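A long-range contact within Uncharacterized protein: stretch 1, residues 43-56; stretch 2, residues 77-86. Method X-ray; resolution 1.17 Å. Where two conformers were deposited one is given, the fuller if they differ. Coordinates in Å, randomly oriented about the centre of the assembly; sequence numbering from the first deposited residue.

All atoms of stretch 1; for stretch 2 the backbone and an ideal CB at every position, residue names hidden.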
# COMPACT_ATOMS: atom_id res chain seq x y z
N ILE A 43 1.75 -4.62 5.80
CA ILE A 43 0.34 -4.62 6.15
C ILE A 43 0.07 -5.77 7.17
O ILE A 43 0.45 -6.91 6.91
CB ILE A 43 -0.54 -4.84 4.90
CG1 ILE A 43 -2.03 -4.94 5.35
CG2 ILE A 43 -0.14 -6.02 4.00
CD1 ILE A 43 -3.03 -4.95 4.19
N GLU A 44 -0.60 -5.40 8.29
CA GLU A 44 -1.10 -6.40 9.24
C GLU A 44 -2.62 -6.40 9.06
O GLU A 44 -3.29 -5.41 9.25
CB GLU A 44 -0.72 -5.94 10.68
CG GLU A 44 -1.26 -6.87 11.71
CD GLU A 44 -1.11 -6.36 13.14
OE1 GLU A 44 -0.78 -5.14 13.37
OE2 GLU A 44 -1.43 -7.15 14.06
N ASN A 45 -3.13 -7.60 8.73
CA ASN A 45 -4.57 -7.76 8.60
C ASN A 45 -5.19 -8.05 9.95
O ASN A 45 -4.86 -9.10 10.54
CB ASN A 45 -4.80 -8.89 7.63
CG ASN A 45 -6.29 -9.14 7.36
OD1 ASN A 45 -7.16 -8.63 8.09
ND2 ASN A 45 -6.56 -9.87 6.29
N THR A 46 -5.99 -7.12 10.49
CA THR A 46 -6.53 -7.23 11.85
C THR A 46 -8.04 -7.56 11.81
O THR A 46 -8.71 -7.48 12.86
CB THR A 46 -6.27 -6.00 12.65
OG1 THR A 46 -7.03 -4.93 12.06
CG2 THR A 46 -4.80 -5.65 12.73
N GLY A 47 -8.53 -7.92 10.65
CA GLY A 47 -9.96 -8.31 10.50
C GLY A 47 -10.07 -9.81 10.36
O GLY A 47 -9.16 -10.56 10.69
N ARG A 48 -11.27 -10.24 10.00
CA ARG A 48 -11.59 -11.70 10.02
C ARG A 48 -11.42 -12.35 8.67
O ARG A 48 -11.37 -13.58 8.62
CB ARG A 48 -13.05 -11.93 10.53
CG ARG A 48 -13.27 -11.35 11.92
CD ARG A 48 -14.56 -11.86 12.49
NE ARG A 48 -14.45 -13.26 13.00
CZ ARG A 48 -14.95 -14.34 12.42
NH1 ARG A 48 -15.62 -14.25 11.25
NH2 ARG A 48 -14.75 -15.47 13.04
N GLY A 49 -11.32 -11.59 7.59
CA GLY A 49 -11.21 -12.16 6.26
C GLY A 49 -9.98 -11.63 5.55
O GLY A 49 -9.30 -10.74 6.01
N GLU A 50 -9.75 -12.18 4.37
CA GLU A 50 -8.52 -11.83 3.61
C GLU A 50 -8.66 -10.43 2.95
O GLU A 50 -9.76 -9.96 2.64
CB GLU A 50 -8.22 -12.84 2.52
CG GLU A 50 -9.18 -12.89 1.39
CD GLU A 50 -9.02 -14.07 0.46
OE1 GLU A 50 -8.21 -15.00 0.63
OE2 GLU A 50 -9.87 -14.11 -0.47
N LEU A 51 -7.53 -9.83 2.62
CA LEU A 51 -7.42 -8.55 1.91
C LEU A 51 -6.39 -8.71 0.81
O LEU A 51 -5.39 -9.40 0.99
CB LEU A 51 -6.95 -7.47 2.89
CG LEU A 51 -7.91 -7.16 4.07
CD1 LEU A 51 -7.24 -6.29 5.11
CD2 LEU A 51 -9.20 -6.63 3.60
N THR A 52 -6.59 -7.96 -0.29
CA THR A 52 -5.51 -7.82 -1.29
C THR A 52 -4.80 -6.46 -1.12
O THR A 52 -5.50 -5.46 -0.93
CB THR A 52 -6.09 -7.91 -2.68
OG1 THR A 52 -6.59 -9.25 -2.84
CG2 THR A 52 -5.04 -7.66 -3.76
N ILE A 53 -3.48 -6.44 -1.15
CA ILE A 53 -2.76 -5.19 -1.21
C ILE A 53 -2.14 -5.07 -2.59
O ILE A 53 -1.59 -6.05 -3.13
CB ILE A 53 -1.73 -5.08 -0.07
CG1 ILE A 53 -1.18 -3.64 -0.00
CG2 ILE A 53 -0.63 -6.14 -0.13
CD1 ILE A 53 -0.38 -3.37 1.25
N GLN A 54 -2.22 -3.88 -3.16
CA GLN A 54 -1.61 -3.65 -4.49
C GLN A 54 -0.77 -2.39 -4.50
O GLN A 54 -1.12 -1.36 -3.89
CB GLN A 54 -2.65 -3.51 -5.64
CG GLN A 54 -3.53 -4.75 -5.75
CD GLN A 54 -4.30 -4.77 -6.99
OE1 GLN A 54 -4.78 -3.75 -7.53
NE2 GLN A 54 -4.46 -6.02 -7.50
N TYR A 55 0.34 -2.46 -5.22
CA TYR A 55 1.16 -1.30 -5.56
C TYR A 55 0.78 -0.91 -6.98
O TYR A 55 0.92 -1.72 -7.86
CB TYR A 55 2.66 -1.65 -5.44
CG TYR A 55 3.51 -0.48 -5.18
CD1 TYR A 55 3.72 0.53 -6.16
CD2 TYR A 55 4.08 -0.27 -3.92
CE1 TYR A 55 4.45 1.67 -5.87
CE2 TYR A 55 4.80 0.88 -3.63
CZ TYR A 55 4.98 1.85 -4.60
OH TYR A 55 5.69 2.98 -4.27
N GLN A 56 0.30 0.33 -7.15
CA GLN A 56 -0.20 0.78 -8.45
C GLN A 56 0.56 2.01 -8.92
O GLN A 56 1.14 2.73 -8.08
CB GLN A 56 -1.67 1.11 -8.36
CG GLN A 56 -2.52 -0.12 -8.02
CD GLN A 56 -4.00 0.16 -8.07
OE1 GLN A 56 -4.44 1.31 -8.25
NE2 GLN A 56 -4.80 -0.89 -7.92
N UNK A 77 -4.93 -11.90 10.46
CA UNK A 77 -3.85 -11.96 11.44
C UNK A 77 -2.44 -11.97 10.79
O UNK A 77 -1.46 -11.97 11.56
CB UNK A 77 -4.03 -13.21 12.31
N UNK A 78 -2.29 -12.05 9.48
CA UNK A 78 -0.96 -12.09 8.90
C UNK A 78 -0.42 -10.69 8.71
O UNK A 78 -1.19 -9.72 8.51
CB UNK A 78 -0.97 -12.84 7.57
N UNK A 79 0.91 -10.62 8.71
CA UNK A 79 1.60 -9.41 8.32
C UNK A 79 2.44 -9.71 7.09
O UNK A 79 3.09 -10.74 7.00
CB UNK A 79 2.46 -8.87 9.46
N UNK A 80 2.43 -8.82 6.10
CA UNK A 80 3.10 -9.01 4.85
C UNK A 80 3.90 -7.78 4.40
O UNK A 80 3.40 -6.68 4.58
CB UNK A 80 2.07 -9.39 3.78
N UNK A 81 5.12 -7.97 3.90
CA UNK A 81 5.96 -6.83 3.44
C UNK A 81 5.81 -6.62 1.97
O UNK A 81 6.06 -7.51 1.14
CB UNK A 81 7.44 -7.06 3.77
N UNK A 82 5.26 -5.44 1.60
CA UNK A 82 5.17 -5.03 0.21
C UNK A 82 6.33 -4.11 -0.09
O UNK A 82 6.37 -2.94 0.32
CB UNK A 82 3.83 -4.35 -0.09
N UNK A 83 7.31 -4.67 -0.82
CA UNK A 83 8.47 -3.86 -1.20
C UNK A 83 8.11 -3.01 -2.44
O UNK A 83 7.57 -3.54 -3.40
CB UNK A 83 9.68 -4.75 -1.48
N UNK A 84 8.51 -1.75 -2.41
CA UNK A 84 8.22 -0.91 -3.55
C UNK A 84 8.91 -1.43 -4.80
O UNK A 84 9.99 -2.02 -4.72
CB UNK A 84 8.64 0.53 -3.27
N UNK A 85 8.37 -1.21 -6.02
CA UNK A 85 9.13 -1.50 -7.24
C UNK A 85 10.44 -0.75 -7.24
O UNK A 85 10.56 0.35 -6.71
CB UNK A 85 8.32 -1.14 -8.49
N UNK A 86 11.46 -1.27 -7.91
CA UNK A 86 12.74 -0.54 -7.97
C UNK A 86 12.69 0.64 -8.95
O UNK A 86 13.56 1.55 -8.83
CB UNK A 86 13.87 -1.49 -8.37

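Position 77 has a positive phi of 70°, which suits glycine, asparagine or aspartate best. Its N reaches Asn45 O at 2.8 Å in a weak hydrogen bond, and its CA-to-CB bond points away from stretch 1, so a short polar side chain fits. The residue is Asp77. Its end swings back, and a water donates to both Asp77 OD1 (2.6 Å) and Gly47 O (2.9 Å), tying the carboxylate to the turn; a second water joins Glu44 OE2 to Asp77 O.

Position 78 works through its backbone: Asn45 N donates to its O at 2.9 Å. The CB points sideways, 5.5 Å from Asn45 CB, so stretch 1 asks little of the side chain and many polar types would do. It is Glu78, whose side chain comes no nearer than 5.4 Å.

Position 79 is extended and pairs with Glu44 in the antiparallel, non-hydrogen-bonded register, their side chains on the same face of the sheet. Beta-branched or small polar residues suit such a strand site. Thr79 fills it, its OG1 3.6 Å from Glu44 CB, while its CA makes a CH...O contact of 3.1 Å with Ile43 O.

Position 80 is the hydrogen-bonded partner of Ile43: Ile43 N donates to its O and its N to Ile43 O, both at 2.9 Å. The ideal CB lies 4.0 Å from Ile43 CG2, with Ile53 CG2 packed against the face that carries Ile43, 5.8 Å from the ideal CB, so a large apolar or aromatic side chain would suit. Tyr80 meets Ile43 CG2 at its ring edge and brings CD2 within 4.2 Å of Ile53 CG2.

At 81 the CB points away and finds nothing of stretch 1 within 5.5 Å, leaving the choice open. His81 instead donates from NE2 to OE1 of the residue at 83, 2.7 Å away.

Position 82 points toward stretch 1, its ideal CB 4.5 Å from Ile53 CD1 and the Tyr55 ring beyond; leucine, isoleucine or methionine would all be reasonable. Leu82 places CD2 3.8 Å from Ile53 CD1 and 4.0 Å from Tyr55 CD2, at the ring edge.

Position 83 points away again and is likewise left open; Gln83 accepts the histidine bond.

At 84 the ideal CB is 3.9 Å from Tyr55 CE2, so an aliphatic stem is welcome. Arg84 offers CB at that same distance and sends its end away.

Position 85 has its N over one face of the Tyr55 ring; its phi of -56° is proline's own, though other residues can adopt it, and a proline ring carbon on N would lie against that face. Pro85 sets CD 3.4 Å from the ring centroid of Tyr55, over its face: a CH-pi contact.

Position 86 is out of reach and unconstrained by stretch 1; it is Asp86.

Stretch 2 (77-86) DETYHLQRPD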
# COMPACT_ATOMS: atom_id res chain seq x y z
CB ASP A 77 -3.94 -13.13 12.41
CG ASP A 77 -5.33 -13.43 12.93
OD1 ASP A 77 -6.14 -12.58 13.29
OD2 ASP A 77 -5.62 -14.62 13.00
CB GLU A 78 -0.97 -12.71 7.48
CG GLU A 78 -1.32 -14.21 7.41
CD GLU A 78 -1.23 -14.76 5.94
OE1 GLU A 78 -1.27 -14.03 4.85
OE2 GLU A 78 -1.14 -16.00 6.03
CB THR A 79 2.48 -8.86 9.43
OG1 THR A 79 1.66 -8.59 10.57
CG2 THR A 79 3.21 -7.72 9.03
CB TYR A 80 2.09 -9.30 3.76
CG TYR A 80 2.66 -9.38 2.41
CD1 TYR A 80 3.42 -10.52 2.05
CD2 TYR A 80 2.54 -8.34 1.48
CE1 TYR A 80 3.97 -10.62 0.79
CE2 TYR A 80 3.07 -8.46 0.20
CZ TYR A 80 3.81 -9.62 -0.12
OH TYR A 80 4.34 -9.70 -1.40
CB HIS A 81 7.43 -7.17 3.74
CG HIS A 81 8.31 -6.09 3.22
ND1 HIS A 81 8.42 -4.85 3.83
CD2 HIS A 81 9.10 -6.00 2.13
CE1 HIS A 81 9.24 -4.04 3.16
NE2 HIS A 81 9.67 -4.73 2.13
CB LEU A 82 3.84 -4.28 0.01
CG LEU A 82 3.60 -3.72 -1.39
CD1 LEU A 82 3.64 -4.81 -2.42
CD2 LEU A 82 2.32 -2.94 -1.45
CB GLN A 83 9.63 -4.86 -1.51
CG GLN A 83 10.91 -4.17 -1.95
CD GLN A 83 11.60 -3.35 -0.82
OE1 GLN A 83 11.37 -3.54 0.38
NE2 GLN A 83 12.47 -2.45 -1.26
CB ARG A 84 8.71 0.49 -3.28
CG ARG A 84 10.23 0.54 -3.20
CD ARG A 84 10.66 1.93 -2.85
NE ARG A 84 12.13 1.99 -2.75
CZ ARG A 84 12.81 2.94 -2.10
NH1 ARG A 84 12.17 3.86 -1.48
NH2 ARG A 84 14.16 2.97 -2.12
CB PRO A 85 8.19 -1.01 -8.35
CG PRO A 85 6.80 -1.10 -7.73
CD PRO A 85 7.03 -0.64 -6.30
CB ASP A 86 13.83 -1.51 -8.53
CG ASP A 86 14.23 -2.61 -7.63
OD1 ASP A 86 14.07 -2.51 -6.38
OD2 ASP A 86 14.80 -3.61 -8.16
O HOH W 1 -1.33 -10.05 14.21
O HOH W 2 -7.38 -10.36 12.94
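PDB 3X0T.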